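Local coordinates for ribosome maturation protein SDO1 homolog (Methanothermobacter thermautotrophicus, PDB 2WBM) that probably binds RNA and the ribosome and takes part in ribosome maturation, as a flexible archaeal member of the SBDS family, at residues A[168-171]-A[172-176]; A[139-142]-A[143-147]. One frame throughout, in Å; residues are numbered along the deposited sequence.

Contact 1: A[168-171]-A[172-176]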
ATOM      1  N   ASN A 168       6.914  -7.012  -0.121  1.00 15.68           N
ATOM      2  CA  ASN A 168       7.811  -8.019  -0.704  1.00 17.66           C
ATOM      3  C   ASN A 168       9.085  -8.267   0.115  1.00 16.72           C
ATOM      4  O   ASN A 168       9.536  -9.405   0.235  1.00 16.48           O
ATOM      5  CB  ASN A 168       8.170  -7.667  -2.148  1.00 19.67           C
ATOM      6  CG  ASN A 168       6.958  -7.683  -3.071  1.00 23.77           C
ATOM      7  OD1 ASN A 168       6.000  -8.442  -2.868  1.00 24.83           O
ATOM      8  ND2 ASN A 168       6.997  -6.838  -4.095  1.00 31.20           N
ATOM      9  N   ILE A 169       9.661  -7.196   0.660  1.00 14.50           N
ATOM     10  CA  ILE A 169      10.816  -7.298   1.565  1.00 13.25           C
ATOM     11  C   ILE A 169      10.453  -8.104   2.819  1.00 13.03           C
ATOM     12  O   ILE A 169      11.159  -9.043   3.207  1.00 13.30           O
ATOM     13  CB  ILE A 169      11.317  -5.892   1.986  1.00 13.22           C
ATOM     14  CG1 ILE A 169      11.844  -5.130   0.759  1.00 17.15           C
ATOM     15  CG2 ILE A 169      12.397  -5.998   3.081  1.00 16.66           C
ATOM     16  CD1 ILE A 169      12.133  -3.643   1.009  1.00 20.76           C
ATOM     17  N   VAL A 170       9.334  -7.742   3.434  1.00 13.06           N
ATOM     18  CA  VAL A 170       8.904  -8.386   4.675  1.00 13.28           C
ATOM     19  C   VAL A 170       8.536  -9.855   4.424  1.00 14.69           C
ATOM     20  O   VAL A 170       8.911 -10.747   5.201  1.00 14.22           O
ATOM     21  CB  VAL A 170       7.753  -7.610   5.359  1.00 13.64           C
ATOM     22  CG1 VAL A 170       7.236  -8.364   6.570  1.00 13.56           C
ATOM     23  CG2 VAL A 170       8.214  -6.205   5.772  1.00 11.81           C
ATOM     24  N   LEU A 171       7.835 -10.119   3.323  1.00 12.40           N
ATOM     25  CA  LEU A 171       7.471 -11.497   3.009  1.00 12.99           C
ATOM     26  C   LEU A 171       8.716 -12.384   2.942  1.00 14.36           C
ATOM     27  O   LEU A 171       8.739 -13.485   3.510  1.00 12.79           O
ATOM     28  CB  LEU A 171       6.669 -11.566   1.704  1.00 12.38           C
ATOM     29  CG  LEU A 171       6.215 -12.954   1.248  1.00 17.77           C
ATOM     30  CD1 LEU A 171       5.297 -13.602   2.282  1.00 13.04           C
ATOM     31  CD2 LEU A 171       5.537 -12.854  -0.123  1.00 16.86           C
ATOM     32  N   LYS A 172       9.753 -11.890   2.268  1.00 13.36           N
ATOM     33  CA  LYS A 172      11.008 -12.615   2.137  1.00 16.29           C
ATOM     34  C   LYS A 172      11.653 -12.884   3.502  1.00 16.86           C
ATOM     35  O   LYS A 172      12.169 -13.983   3.745  1.00 16.67           O
ATOM     36  CB  LYS A 172      11.973 -11.853   1.228  1.00 16.73           C
ATOM     37  CG  LYS A 172      12.934 -12.751   0.498  1.00 22.29           C
ATOM     38  CD  LYS A 172      14.162 -12.010   0.013  1.00 26.23           C
ATOM     39  CE  LYS A 172      15.163 -12.989  -0.596  1.00 28.15           C
ATOM     40  NZ  LYS A 172      16.465 -12.339  -0.865  1.00 33.06           N
ATOM     41  N   ALA A 173      11.598 -11.888   4.387  1.00 17.30           N
ATOM     42  CA  ALA A 173      12.150 -12.011   5.740  1.00 17.79           C
ATOM     43  C   ALA A 173      11.413 -13.044   6.604  1.00 17.16           C
ATOM     44  O   ALA A 173      12.044 -13.785   7.361  1.00 19.91           O
ATOM     45  CB  ALA A 173      12.181 -10.642   6.435  1.00 17.33           C
ATOM     46  N   ILE A 174      10.090 -13.110   6.488  1.00 15.38           N
ATOM     47  CA  ILE A 174       9.313 -14.005   7.353  1.00 15.89           C
ATOM     48  C   ILE A 174       9.123 -15.436   6.826  1.00 17.21           C
ATOM     49  O   ILE A 174       8.718 -16.329   7.580  1.00 16.25           O
ATOM     50  CB  ILE A 174       7.945 -13.405   7.741  1.00 15.68           C
ATOM     51  CG1 ILE A 174       7.023 -13.313   6.514  1.00 14.93           C
ATOM     52  CG2 ILE A 174       8.132 -12.059   8.464  1.00 16.48           C
ATOM     53  CD1 ILE A 174       5.600 -12.878   6.826  1.00 18.74           C
ATOM     54  N   ARG A 175       9.408 -15.654   5.543  1.00 18.14           N
ATOM     55  CA  ARG A 175       9.182 -16.972   4.932  1.00 19.26           C
ATOM     56  C   ARG A 175      10.087 -18.076   5.504  1.00 20.22           C
ATOM     57  O   ARG A 175       9.826 -19.259   5.285  1.00 19.25           O
ATOM     58  CB  ARG A 175       9.279 -16.905   3.400  1.00 20.91           C
ATOM     59  CG  ARG A 175      10.697 -16.833   2.865  1.00 25.40           C
ATOM     60  CD  ARG A 175      10.743 -16.667   1.348  1.00 33.82           C
ATOM     61  NE  ARG A 175      12.126 -16.721   0.864  1.00 38.79           N
ATOM     62  CZ  ARG A 175      12.540 -16.283  -0.322  1.00 41.52           C
ATOM     63  NH1 ARG A 175      11.683 -15.739  -1.179  1.00 42.08           N
ATOM     64  NH2 ARG A 175      13.824 -16.381  -0.650  1.00 40.44           N
ATOM     65  N   THR A 176      11.135 -17.690   6.229  1.00 20.32           N
ATOM     66  CA  THR A 176      11.952 -18.663   6.962  1.00 22.39           C
ATOM     67  C   THR A 176      11.372 -18.965   8.345  1.00 20.99           C
ATOM     68  O   THR A 176      11.758 -19.940   8.985  1.00 20.19           O
ATOM     69  CB  THR A 176      13.432 -18.225   7.099  1.00 22.81           C
ATOM     70  OG1 THR A 176      13.501 -16.859   7.520  1.00 24.70           O
ATOM     71  CG2 THR A 176      14.166 -18.388   5.770  1.00 26.38           C
TER
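I174 lays its CG2 methyl alongside V170, one turn back on the same helix, with I174 CG2 4.2 Å from V170 CG1. This is i to i+4 packing on helix 163-174, one of the three helices bundled together in SBDS domain II, and the two side chains mark its inward face. V170 rests on I124 and I128 of helix 110-131 and on M150 of helix 143-152, while I174 reaches A149 and M150. The other branch of I174 is folded back over the backbone: with CG1 set between the backbone N and the carbonyl carbon (chi1 68°), it sits 3.4 Å from V170 O and almost as near L171 O.

Beneath the side chains runs the usual i to i+4 bonding. K172 N donates to N168 O and A173 N to I169 O. The bond from I174 N to V170 O is shorter, at 2.9 Å. Toward the C-terminal end the pattern slackens: I174 N makes a second, weak bond to L171 O, which also takes a weak bond from R175 N at 3.0 Å, bent to 130° at the hydrogen. The side chains of L171 and R175 both touch I180 in the following loop.

On the outer side K172 and R175, three residues apart, are both exposed. R175 extends its chain from CG to NE and brings its flat end under the lysine's aliphatic part, where K172 CG stands 3.6 Å above the guanidinium plane, over its centre.

Contact 2: A[139-142]-A[143-147]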
ATOM      1  N   LEU A 139      -4.549 -22.769   3.651  1.00 15.50           N
ATOM      2  CA  LEU A 139      -5.344 -21.880   4.510  1.00 15.06           C
ATOM      3  C   LEU A 139      -4.703 -20.498   4.734  1.00 13.49           C
ATOM      4  O   LEU A 139      -3.491 -20.343   4.570  1.00 14.43           O
ATOM      5  CB  LEU A 139      -5.610 -22.553   5.860  1.00 14.99           C
ATOM      6  CG  LEU A 139      -6.389 -23.870   5.844  1.00 19.88           C
ATOM      7  CD1 LEU A 139      -6.440 -24.479   7.242  1.00 19.27           C
ATOM      8  CD2 LEU A 139      -7.796 -23.683   5.266  1.00 19.34           C
ATOM      9  N   PRO A 140      -5.523 -19.498   5.117  1.00 12.72           N
ATOM     10  CA  PRO A 140      -5.026 -18.153   5.428  1.00 11.06           C
ATOM     11  C   PRO A 140      -4.209 -18.111   6.715  1.00 12.64           C
ATOM     12  O   PRO A 140      -4.399 -18.951   7.591  1.00 13.53           O
ATOM     13  CB  PRO A 140      -6.317 -17.349   5.647  1.00 12.17           C
ATOM     14  CG  PRO A 140      -7.391 -18.134   4.999  1.00 10.85           C
ATOM     15  CD  PRO A 140      -6.993 -19.558   5.222  1.00 12.70           C
ATOM     16  N   HIS A 141      -3.303 -17.144   6.813  1.00 14.29           N
ATOM     17  CA  HIS A 141      -2.659 -16.817   8.082  1.00 14.01           C
ATOM     18  C   HIS A 141      -3.395 -15.620   8.678  1.00 14.45           C
ATOM     19  O   HIS A 141      -3.547 -14.597   8.010  1.00 14.14           O
ATOM     20  CB  HIS A 141      -1.191 -16.433   7.874  1.00 14.64           C
ATOM     21  CG  HIS A 141      -0.296 -17.575   7.503  1.00 14.37           C
ATOM     22  ND1 HIS A 141       0.011 -18.595   8.377  1.00 16.76           N
ATOM     23  CD2 HIS A 141       0.393 -17.833   6.366  1.00 14.40           C
ATOM     24  CE1 HIS A 141       0.834 -19.444   7.787  1.00 18.09           C
ATOM     25  NE2 HIS A 141       1.078 -19.006   6.565  1.00 18.06           N
ATOM     26  N   PRO A 142      -3.863 -15.732   9.934  1.00 15.58           N
ATOM     27  CA  PRO A 142      -4.433 -14.550  10.577  1.00 15.28           C
ATOM     28  C   PRO A 142      -3.380 -13.432  10.697  1.00 16.16           C
ATOM     29  O   PRO A 142      -2.175 -13.732  10.772  1.00 15.23           O
ATOM     30  CB  PRO A 142      -4.822 -15.062  11.969  1.00 14.84           C
ATOM     31  CG  PRO A 142      -4.916 -16.536  11.827  1.00 17.70           C
ATOM     32  CD  PRO A 142      -3.873 -16.900  10.823  1.00 14.21           C
ATOM     33  N   PRO A 143      -3.820 -12.154  10.692  1.00 16.16           N
ATOM     34  CA  PRO A 143      -2.910 -11.021  10.927  1.00 16.83           C
ATOM     35  C   PRO A 143      -1.967 -11.217  12.125  1.00 16.41           C
ATOM     36  O   PRO A 143      -0.773 -10.937  12.009  1.00 16.76           O
ATOM     37  CB  PRO A 143      -3.872  -9.856  11.173  1.00 16.88           C
ATOM     38  CG  PRO A 143      -5.041 -10.185  10.296  1.00 16.36           C
ATOM     39  CD  PRO A 143      -5.185 -11.694  10.361  1.00 16.31           C
ATOM     40  N   LYS A 144      -2.490 -11.711  13.247  1.00 16.96           N
ATOM     41  CA  LYS A 144      -1.673 -11.956  14.446  1.00 17.94           C
ATOM     42  C   LYS A 144      -0.482 -12.888  14.185  1.00 17.27           C
ATOM     43  O   LYS A 144       0.576 -12.723  14.788  1.00 15.21           O
ATOM     44  CB  LYS A 144      -2.526 -12.519  15.586  1.00 19.77           C
ATOM     45  CG  LYS A 144      -3.470 -11.511  16.215  1.00 26.05           C
ATOM     46  CD  LYS A 144      -4.453 -12.199  17.161  1.00 35.24           C
ATOM     47  CE  LYS A 144      -5.611 -11.282  17.536  1.00 39.89           C
ATOM     48  NZ  LYS A 144      -5.164 -10.061  18.269  1.00 43.56           N
ATOM     49  N   ARG A 145      -0.658 -13.861  13.291  1.00 16.77           N
ATOM     50  CA  ARG A 145       0.403 -14.823  12.982  1.00 17.89           C
ATOM     51  C   ARG A 145       1.514 -14.175  12.162  1.00 17.07           C
ATOM     52  O   ARG A 145       2.707 -14.440  12.398  1.00 15.10           O
ATOM     53  CB  ARG A 145      -0.153 -16.045  12.241  1.00 18.79           C
ATOM     54  CG  ARG A 145       0.826 -17.210  12.132  1.00 23.68           C
ATOM     55  CD  ARG A 145       1.063 -17.821  13.503  1.00 32.74           C
ATOM     56  NE  ARG A 145       2.280 -18.626  13.597  1.00 37.69           N
ATOM     57  CZ  ARG A 145       3.513 -18.135  13.735  1.00 40.55           C
ATOM     58  NH1 ARG A 145       3.725 -16.823  13.752  1.00 32.99           N
ATOM     59  NH2 ARG A 145       4.544 -18.967  13.834  1.00 37.77           N
ATOM     60  N   ILE A 146       1.111 -13.332  11.212  1.00 15.62           N
ATOM     61  CA  ILE A 146       2.041 -12.563  10.394  1.00 14.86           C
ATOM     62  C   ILE A 146       2.849 -11.631  11.296  1.00 15.70           C
ATOM     63  O   ILE A 146       4.066 -11.528  11.162  1.00 14.74           O
ATOM     64  CB  ILE A 146       1.302 -11.732   9.308  1.00 14.56           C
ATOM     65  CG1 ILE A 146       0.507 -12.631   8.339  1.00 15.20           C
ATOM     66  CG2 ILE A 146       2.273 -10.826   8.549  1.00 13.14           C
ATOM     67  CD1 ILE A 146       1.282 -13.792   7.762  1.00 18.68           C
ATOM     68  N   GLU A 147       2.160 -10.951  12.205  1.00 15.09           N
ATOM     69  CA  GLU A 147       2.809 -10.043  13.145  1.00 16.81           C
ATOM     70  C   GLU A 147       3.866 -10.778  13.982  1.00 16.01           C
ATOM     71  O   GLU A 147       4.978 -10.275  14.170  1.00 14.92           O
ATOM     72  CB  GLU A 147       1.768  -9.393  14.060  1.00 16.82           C
ATOM     73  CG  GLU A 147       2.338  -8.373  15.029  1.00 21.77           C
ATOM     74  CD  GLU A 147       1.268  -7.736  15.892  1.00 25.35           C
ATOM     75  OE1 GLU A 147       0.358  -8.456  16.354  1.00 30.13           O
ATOM     76  OE2 GLU A 147       1.334  -6.513  16.112  1.00 29.35           O
TER
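H141 and I146 meet at about a right angle, the isoleucine's CD1 methyl lying 3.6 Å from CB of H141 and coming at the imidazole ring obliquely. They span the N-terminus of helix 143-152, the second helix of the domain II bundle, as the N' and N4 residues, the positions of a hydrophobic staple, here with a histidine as one half; P142 is the N-cap residue.

The carbonyl of P142 points along the helix and accepts two N-H groups. R145 N is 2.9 Å from P142 O, and I146 N adds a straighter but weak bond to P142 O at 3.3 Å. P143 has no N-H to offer, which suits a first-turn position. R145 CB lies against P142 O. R145 CG, anti to the backbone N (chi1 -168°), comes beside the histidine ring; the bend at chi2 (69°) sends the rest of the chain away.

Further out, I146 also packs on I128 of helix 110-131 and on I180, which touches H141 as well. With an alanine here instead of I146, the CD1 contact with H141 CB is lost, which would probably leave a gap between H141, I128 and I180. E147 forms a salt bridge with R121 of helix 110-131. The imidazole is held at its far side by a hydrogen bond from H141 NE2 to P179 O, while H141 ND1 lies 4.1 Å from R145 CG.

How the contacts relate
Contact 2 starts helix 143-152 and contact 1 lies near the C-terminal end of helix 163-174; they sit on successive helices of one bundle, contact 2 together with the loop that leads into its helix. Their centres are 13 Å apart, and they touch by packing of I174 CD1 on I146 CG2 at 4.3 Å. Each is partly buried, through V170 and I174 in contact 1 and H141 and I146 in contact 2, and helix 110-131 lies against both. The chemistry differs with position. Contact 1 is aliphatic packing within a helix, with charged chains outside; contact 2 is a loop-to-helix junction with a buried histidine and a proline at the N-cap position whose carbonyl takes the first helical bonds.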